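Alginate lyase, family PL7 (Zobellia galactanivorans, PDB 4BE3) breaks down alginate, the uronate polysaccharide of brown algae, as an exolytic lyase of family PL7. Local coordinates at residues Val136-Glu141 and Leu200-Glu205; Glu39-Thr44 and Glu297-Glu302. All coordinates share one frame; numbering follows the deposited sequence. Where two conformers were deposited one is given.

Contact 1 (Val136-Glu141 and Leu200-Glu205)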
loop_
_atom_site.group_PDB
_atom_site.type_symbol
_atom_site.label_atom_id
_atom_site.label_comp_id
_atom_site.label_asym_id
_atom_site.label_seq_id
_atom_site.Cartn_x
_atom_site.Cartn_y
_atom_site.Cartn_z
ATOM N N VAL A 136 -1.051 20.441 -22.016
ATOM C CA VAL A 136 -0.981 19.480 -20.836
ATOM C C VAL A 136 0.466 19.388 -20.473
ATOM O O VAL A 136 1.363 19.231 -21.365
ATOM C CB VAL A 136 -1.450 18.086 -21.287
ATOM C CG1 VAL A 136 -1.199 17.057 -20.095
ATOM C CG2 VAL A 136 -3.006 18.134 -21.513
ATOM N N PHE A 137 0.798 19.582 -19.187
ATOM C CA PHE A 137 2.176 19.488 -18.817
ATOM C C PHE A 137 2.212 18.946 -17.381
ATOM O O PHE A 137 1.122 18.883 -16.728
ATOM C CB PHE A 137 2.912 20.869 -18.778
ATOM C CG PHE A 137 2.168 21.962 -18.054
ATOM C CD1 PHE A 137 2.406 22.146 -16.645
ATOM C CD2 PHE A 137 1.413 22.916 -18.805
ATOM C CE1 PHE A 137 1.827 23.254 -15.904
ATOM C CE2 PHE A 137 0.778 23.998 -18.056
ATOM C CZ PHE A 137 1.020 24.155 -16.685
ATOM N N TRP A 138 3.345 18.491 -16.911
ATOM C CA TRP A 138 3.338 17.985 -15.518
ATOM C C TRP A 138 4.490 18.575 -14.747
ATOM O O TRP A 138 5.553 18.795 -15.322
ATOM C CB TRP A 138 3.376 16.442 -15.499
ATOM C CG TRP A 138 4.662 15.883 -16.021
ATOM C CD1 TRP A 138 4.943 15.614 -17.363
ATOM C CD2 TRP A 138 5.826 15.439 -15.239
ATOM N NE1 TRP A 138 6.162 15.000 -17.468
ATOM C CE2 TRP A 138 6.755 14.879 -16.221
ATOM C CE3 TRP A 138 6.134 15.413 -13.849
ATOM C CZ2 TRP A 138 8.013 14.334 -15.870
ATOM C CZ3 TRP A 138 7.397 14.846 -13.506
ATOM C CH2 TRP A 138 8.294 14.347 -14.479
ATOM N N ASN A 139 4.297 18.813 -13.453
ATOM C CA ASN A 139 5.348 19.518 -12.655
ATOM C C ASN A 139 5.851 18.526 -11.561
ATOM O O ASN A 139 5.008 17.765 -10.993
ATOM C CB ASN A 139 4.700 20.622 -11.851
ATOM C CG ASN A 139 4.474 21.856 -12.726
ATOM O OD1 ASN A 139 4.475 21.722 -13.948
ATOM N ND2 ASN A 139 4.218 23.066 -12.062
ATOM N N TYR A 140 7.146 18.578 -11.300
ATOM C CA TYR A 140 7.748 17.802 -10.177
ATOM C C TYR A 140 8.089 18.868 -9.161
ATOM O O TYR A 140 8.815 19.842 -9.534
ATOM C CB TYR A 140 9.045 17.163 -10.723
ATOM C CG TYR A 140 9.812 16.522 -9.563
ATOM C CD1 TYR A 140 9.391 15.249 -9.090
ATOM C CD2 TYR A 140 10.923 17.193 -8.982
ATOM C CE1 TYR A 140 10.090 14.628 -8.058
ATOM C CE2 TYR A 140 11.635 16.593 -7.913
ATOM C CZ TYR A 140 11.144 15.301 -7.475
ATOM O OH TYR A 140 11.861 14.708 -6.385
ATOM N N GLU A 141 7.680 18.740 -7.873
ATOM C CA GLU A 141 8.117 19.738 -6.908
ATOM C C GLU A 141 9.227 19.137 -6.062
ATOM O O GLU A 141 9.133 17.932 -5.631
ATOM C CB GLU A 141 6.902 20.036 -6.063
ATOM C CG GLU A 141 7.299 21.006 -4.912
ATOM C CD GLU A 141 6.020 21.463 -4.215
ATOM O OE1 GLU A 141 5.027 20.680 -3.966
ATOM O OE2 GLU A 141 5.996 22.686 -3.869
ATOM N N LEU A 200 5.456 7.741 -16.405
ATOM C CA LEU A 200 4.250 8.387 -16.851
ATOM C C LEU A 200 3.948 8.054 -18.280
ATOM O O LEU A 200 4.906 7.893 -19.083
ATOM C CB LEU A 200 4.458 9.966 -16.743
ATOM C CG LEU A 200 4.939 10.382 -15.374
ATOM C CD1 LEU A 200 5.117 12.001 -15.522
ATOM C CD2 LEU A 200 3.835 10.103 -14.334
ATOM N N THR A 201 2.626 7.925 -18.541
ATOM C CA THR A 201 2.249 7.740 -19.975
ATOM C C THR A 201 1.123 8.665 -20.209
ATOM O O THR A 201 0.073 8.600 -19.491
ATOM C CB THR A 201 1.811 6.290 -20.249
ATOM O OG1 THR A 201 2.885 5.423 -19.809
ATOM C CG2 THR A 201 1.535 5.995 -21.804
ATOM N N PHE A 202 1.152 9.378 -21.320
ATOM C CA PHE A 202 0.039 10.243 -21.709
ATOM C C PHE A 202 -0.411 9.960 -23.130
ATOM O O PHE A 202 0.463 9.805 -23.981
ATOM C CB PHE A 202 0.565 11.736 -21.736
ATOM C CG PHE A 202 0.890 12.244 -20.372
ATOM C CD1 PHE A 202 -0.141 12.862 -19.632
ATOM C CD2 PHE A 202 2.189 12.133 -19.899
ATOM C CE1 PHE A 202 0.140 13.445 -18.387
ATOM C CE2 PHE A 202 2.524 12.703 -18.639
ATOM C CZ PHE A 202 1.462 13.332 -17.882
ATOM N N SER A 203 -1.718 9.769 -23.347
ATOM C CA SER A 203 -2.138 9.409 -24.714
ATOM C C SER A 203 -3.420 10.143 -25.042
ATOM O O SER A 203 -4.202 10.531 -24.153
ATOM C CB SER A 203 -2.351 7.854 -24.775
ATOM O OG SER A 203 -3.409 7.490 -23.905
ATOM N N SER A 204 -3.640 10.377 -26.328
ATOM C CA SER A 204 -4.845 11.034 -26.767
ATOM C C SER A 204 -5.001 10.758 -28.284
ATOM O O SER A 204 -4.028 10.760 -29.011
ATOM C CB SER A 204 -4.769 12.526 -26.548
ATOM O OG SER A 204 -5.972 13.155 -26.972
ATOM N N GLU A 205 -6.208 10.405 -28.692
ATOM C CA GLU A 205 -6.367 9.980 -30.095
ATOM C C GLU A 205 -5.885 11.102 -31.072
ATOM O O GLU A 205 -6.272 12.293 -31.003
ATOM C CB GLU A 205 -7.833 9.627 -30.315
ATOM C CG GLU A 205 -8.285 9.475 -31.768
ATOM C CD GLU A 205 -7.672 8.292 -32.462
ATOM O OE1 GLU A 205 -7.298 7.327 -31.740
ATOM O OE2 GLU A 205 -7.559 8.343 -33.726
#

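Contact 2 (Glu39-Thr44 and Glu297-Glu302)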
loop_
_atom_site.group_PDB
_atom_site.type_symbol
_atom_site.label_atom_id
_atom_site.label_comp_id
_atom_site.label_asym_id
_atom_site.label_seq_id
_atom_site.Cartn_x
_atom_site.Cartn_y
_atom_site.Cartn_z
ATOM N N GLU A 39 -22.692 13.470 -15.399
ATOM C CA GLU A 39 -23.333 14.120 -16.555
ATOM C C GLU A 39 -23.321 13.097 -17.639
ATOM O O GLU A 39 -22.348 12.361 -17.806
ATOM C CB GLU A 39 -22.565 15.420 -17.076
ATOM C CG GLU A 39 -23.543 16.131 -18.007
ATOM C CD GLU A 39 -23.374 17.606 -18.068
ATOM O OE1 GLU A 39 -23.083 18.331 -17.030
ATOM O OE2 GLU A 39 -23.552 18.054 -19.221
ATOM N N HIS A 40 -24.463 13.013 -18.347
ATOM C CA HIS A 40 -24.645 12.044 -19.429
ATOM C C HIS A 40 -24.485 12.749 -20.772
ATOM O O HIS A 40 -25.047 13.824 -20.970
ATOM C CB HIS A 40 -26.082 11.325 -19.338
ATOM C CG HIS A 40 -26.213 10.235 -20.402
ATOM N ND1 HIS A 40 -25.469 9.047 -20.356
ATOM C CD2 HIS A 40 -26.904 10.216 -21.638
ATOM C CE1 HIS A 40 -25.710 8.303 -21.463
ATOM N NE2 HIS A 40 -26.596 9.012 -22.252
ATOM N N GLU A 41 -23.729 12.195 -21.709
ATOM C CA GLU A 41 -23.546 12.835 -23.009
ATOM C C GLU A 41 -23.404 11.863 -24.174
ATOM O O GLU A 41 -22.453 11.053 -24.170
ATOM C CB GLU A 41 -22.276 13.625 -22.981
ATOM C CG GLU A 41 -22.147 14.602 -24.129
ATOM C CD GLU A 41 -20.710 15.111 -24.166
ATOM O OE1 GLU A 41 -19.798 14.251 -24.076
ATOM O OE2 GLU A 41 -20.562 16.335 -24.211
ATOM N N ASN A 42 -24.338 11.930 -25.169
ATOM C CA ASN A 42 -24.539 10.793 -26.175
ATOM C C ASN A 42 -24.483 9.430 -25.485
ATOM O O ASN A 42 -25.359 9.148 -24.700
ATOM C CB ASN A 42 -23.548 10.854 -27.361
ATOM C CG ASN A 42 -23.215 12.296 -27.753
ATOM O OD1 ASN A 42 -24.122 13.079 -28.017
ATOM N ND2 ASN A 42 -21.921 12.667 -27.741
ATOM N N GLU A 43 -23.474 8.604 -25.704
ATOM C CA GLU A 43 -23.544 7.283 -25.111
ATOM C C GLU A 43 -22.638 7.046 -23.920
ATOM O O GLU A 43 -22.505 5.909 -23.557
ATOM C CB GLU A 43 -23.260 6.208 -26.153
ATOM C CG GLU A 43 -24.319 6.107 -27.261
ATOM C CD GLU A 43 -24.110 7.158 -28.348
ATOM O OE1 GLU A 43 -22.962 7.337 -28.824
ATOM O OE2 GLU A 43 -25.097 7.831 -28.724
ATOM N N THR A 44 -22.043 8.096 -23.316
ATOM C CA THR A 44 -21.133 7.947 -22.149
ATOM C C THR A 44 -21.595 8.774 -20.933
ATOM O O THR A 44 -22.057 9.883 -21.058
ATOM C CB THR A 44 -19.719 8.459 -22.540
ATOM O OG1 THR A 44 -19.372 7.848 -23.764
ATOM C CG2 THR A 44 -18.582 8.157 -21.480
ATOM N N GLU A 297 -13.643 22.933 -14.703
ATOM C CA GLU A 297 -14.538 21.823 -14.720
ATOM C C GLU A 297 -13.938 20.688 -15.548
ATOM O O GLU A 297 -13.454 20.910 -16.680
ATOM C CB GLU A 297 -15.853 22.297 -15.434
ATOM C CG GLU A 297 -16.888 21.079 -15.501
ATOM C CD GLU A 297 -18.219 21.511 -16.088
ATOM O OE1 GLU A 297 -18.547 22.745 -15.946
ATOM O OE2 GLU A 297 -18.975 20.687 -16.698
ATOM N N VAL A 298 -13.871 19.486 -14.995
ATOM C CA VAL A 298 -13.070 18.423 -15.647
ATOM C C VAL A 298 -14.008 17.152 -15.531
ATOM O O VAL A 298 -14.586 16.952 -14.431
ATOM C CB VAL A 298 -11.831 18.123 -14.809
ATOM C CG1 VAL A 298 -10.975 17.017 -15.504
ATOM C CG2 VAL A 298 -10.892 19.424 -14.688
ATOM N N TRP A 299 -14.101 16.395 -16.619
ATOM C CA TRP A 299 -14.972 15.215 -16.629
ATOM C C TRP A 299 -14.165 13.997 -16.770
ATOM O O TRP A 299 -13.238 13.960 -17.568
ATOM C CB TRP A 299 -15.866 15.308 -17.831
ATOM C CG TRP A 299 -16.906 16.365 -17.797
ATOM C CD1 TRP A 299 -17.036 17.529 -16.963
ATOM C CD2 TRP A 299 -18.017 16.415 -18.684
ATOM N NE1 TRP A 299 -18.164 18.229 -17.329
ATOM C CE2 TRP A 299 -18.774 17.614 -18.365
ATOM C CE3 TRP A 299 -18.445 15.581 -19.752
ATOM C CZ2 TRP A 299 -19.966 17.967 -19.062
ATOM C CZ3 TRP A 299 -19.646 15.946 -20.447
ATOM C CH2 TRP A 299 -20.344 17.129 -20.135
ATOM N N PHE A 300 -14.434 12.953 -15.983
ATOM C CA PHE A 300 -13.620 11.772 -16.100
ATOM C C PHE A 300 -14.492 10.646 -16.501
ATOM O O PHE A 300 -15.648 10.513 -15.954
ATOM C CB PHE A 300 -13.031 11.388 -14.719
ATOM C CG PHE A 300 -11.878 12.274 -14.293
ATOM C CD1 PHE A 300 -12.152 13.550 -13.815
ATOM C CD2 PHE A 300 -10.575 11.753 -14.429
ATOM C CE1 PHE A 300 -11.096 14.347 -13.390
ATOM C CE2 PHE A 300 -9.492 12.615 -14.016
ATOM C CZ PHE A 300 -9.801 13.896 -13.590
ATOM N N LYS A 301 -14.007 9.801 -17.374
ATOM C CA LYS A 301 -14.870 8.596 -17.591
ATOM C C LYS A 301 -14.193 7.343 -17.024
ATOM O O LYS A 301 -14.766 6.246 -16.987
ATOM C CB LYS A 301 -15.159 8.428 -19.061
ATOM C CG LYS A 301 -13.994 8.127 -19.876
ATOM C CD LYS A 301 -14.700 7.776 -21.156
ATOM C CE LYS A 301 -13.910 6.870 -22.036
ATOM N NZ LYS A 301 -14.391 7.150 -23.431
ATOM N N GLU A 302 -12.948 7.452 -16.647
ATOM C CA GLU A 302 -12.321 6.269 -16.017
ATOM C C GLU A 302 -11.348 6.830 -15.000
ATOM O O GLU A 302 -10.674 7.914 -15.249
ATOM C CB GLU A 302 -11.545 5.511 -17.059
ATOM C CG GLU A 302 -10.489 4.652 -16.271
ATOM C CD GLU A 302 -9.885 3.416 -16.983
ATOM O OE1 GLU A 302 -9.647 3.483 -18.184
ATOM O OE2 GLU A 302 -9.585 2.353 -16.301
HETATM O O HOH W 1 -21.630 20.258 -15.886
#

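Contact 1 (Val136-Glu141 and Leu200-Glu205)
Leu200 sets its CD1 methyl squarely over one face of the Trp138 indole, and this is where the contact is tight. CD1 of Leu200 lies 3.5 Å from the centroid of the five-membered ring of Trp138, only 18° off the ring normal, a CH-pi contact. Its nearest atom is Trp138 CE2, at 3.4 Å from Leu200 CD1, and it stays close to the atoms of the six-membered ring as well, so a single methyl serves nearly the whole indole. With CG between the backbone N and the carbonyl carbon (chi1 67°), the indole is carried toward the facing strand, and its second torsion turns the face to Leu200.

Strand 133-141 belongs to one sheet of the jelly-roll beta-sandwich and strand 197-203 to the other. The local axes run nearly antiparallel, 10.3 Å apart at closest approach, and between these two segments only side chains meet.

Toward Val136 and Phe202 the fit is looser, although every touching residue is buried. The Phe202 ring is tilted just 23° from the Trp138 five-membered ring but is displaced so far along its own plane that little of either ring covers the other, their centroids 5.8 Å apart; Phe202 CE2 comes to 4.0 Å from Trp138 CD1. Val136 CG1 reaches Phe202 CE1 at 4.2 Å. Were Trp138 replaced by alanine, a gap between the sheets would probably open, leaving the Leu200 methyl without its aromatic face and Phe212 without its edge-to-face partner. Outside the two segments, Ile121 touches both Trp138 and Leu200, and Tyr189 and Val158 pack on Phe202.

Contact 2 (Glu39-Thr44 and Glu297-Glu302)
Glu39 crosses the outer rim of the Trp299 indole obliquely, and its side chain can be followed atom by atom. CB sits over one face, displaced toward the rim, 4.1 Å from Trp299 CZ2. With CG anti to the backbone N (chi1 -166°) and the chain extended beyond it, the glutamate descends from over the face past the CZ2-CH2 side of the six-membered ring: CG of Glu39 is 4.0 Å from Trp299 CH2, and CD of Glu39 is 3.6 Å from Trp299 CZ2. At the tip the carboxylate is inclined 53° to the ring plane. OE2 of Glu39 comes to 3.5 Å from Trp299 CH2, while OE1 accepts a hydrogen bond from a water, 2.7 Å away.

The same water donates to OE2 of Glu297, and by bridging the two carboxylates it is likely to ease the repulsion between like charges. Glu297 OE2 also accepts a hydrogen bond from the indole N-H of Trp299: NE1 to OE2 is 2.7 Å, the bond bends little (160°), and it lies in the ring plane and uses the anti lone pair. The indole is thereby held at its nitrogen edge, with Glu39 against the CZ2-CH2 side.

Glu41 OE2 approaches Trp299 CZ3 at 3.9 Å, but its carboxylate is chiefly engaged through OE1, in a salt bridge with Lys87. Thr44 CG2 rests against the CD of Lys301, whose NZ pairs with Glu186.

Glu41 to Thr44 form a type II' turn, closed by backbone bonds in both directions, which joins strands 36-41 and 44-52. Beyond Thr44, strand 44-52 separates strand 36-41 from strand 295-306, so Glu39 and Glu41 reach Trp299 across one neighbour while Thr44 meets Lys301 on the adjacent strand: a beta-hairpin at the margin of an antiparallel sheet.

Contacts 1 and 2 both reach the seven-stranded sheet, but they use it differently: contact 1 joins it to the facing sheet inside the sandwich, whereas contact 2 stays within it, near its 36-41 edge. Their centres are 20 Å apart and their nearest atoms about 9 Å, without touching. Glu186 is shared by both: its main-chain O is hydrogen-bonded to Ser204 OG, and its carboxylate forms a salt bridge with Lys301. In sequence, contact 1 is nested in the loop that contact 2 closes. Neither supplies a residue to the tartrate pocket, where His111 belongs to strand 104-112; strand 121-126 lies between that strand and strand 133-141 of contact 1.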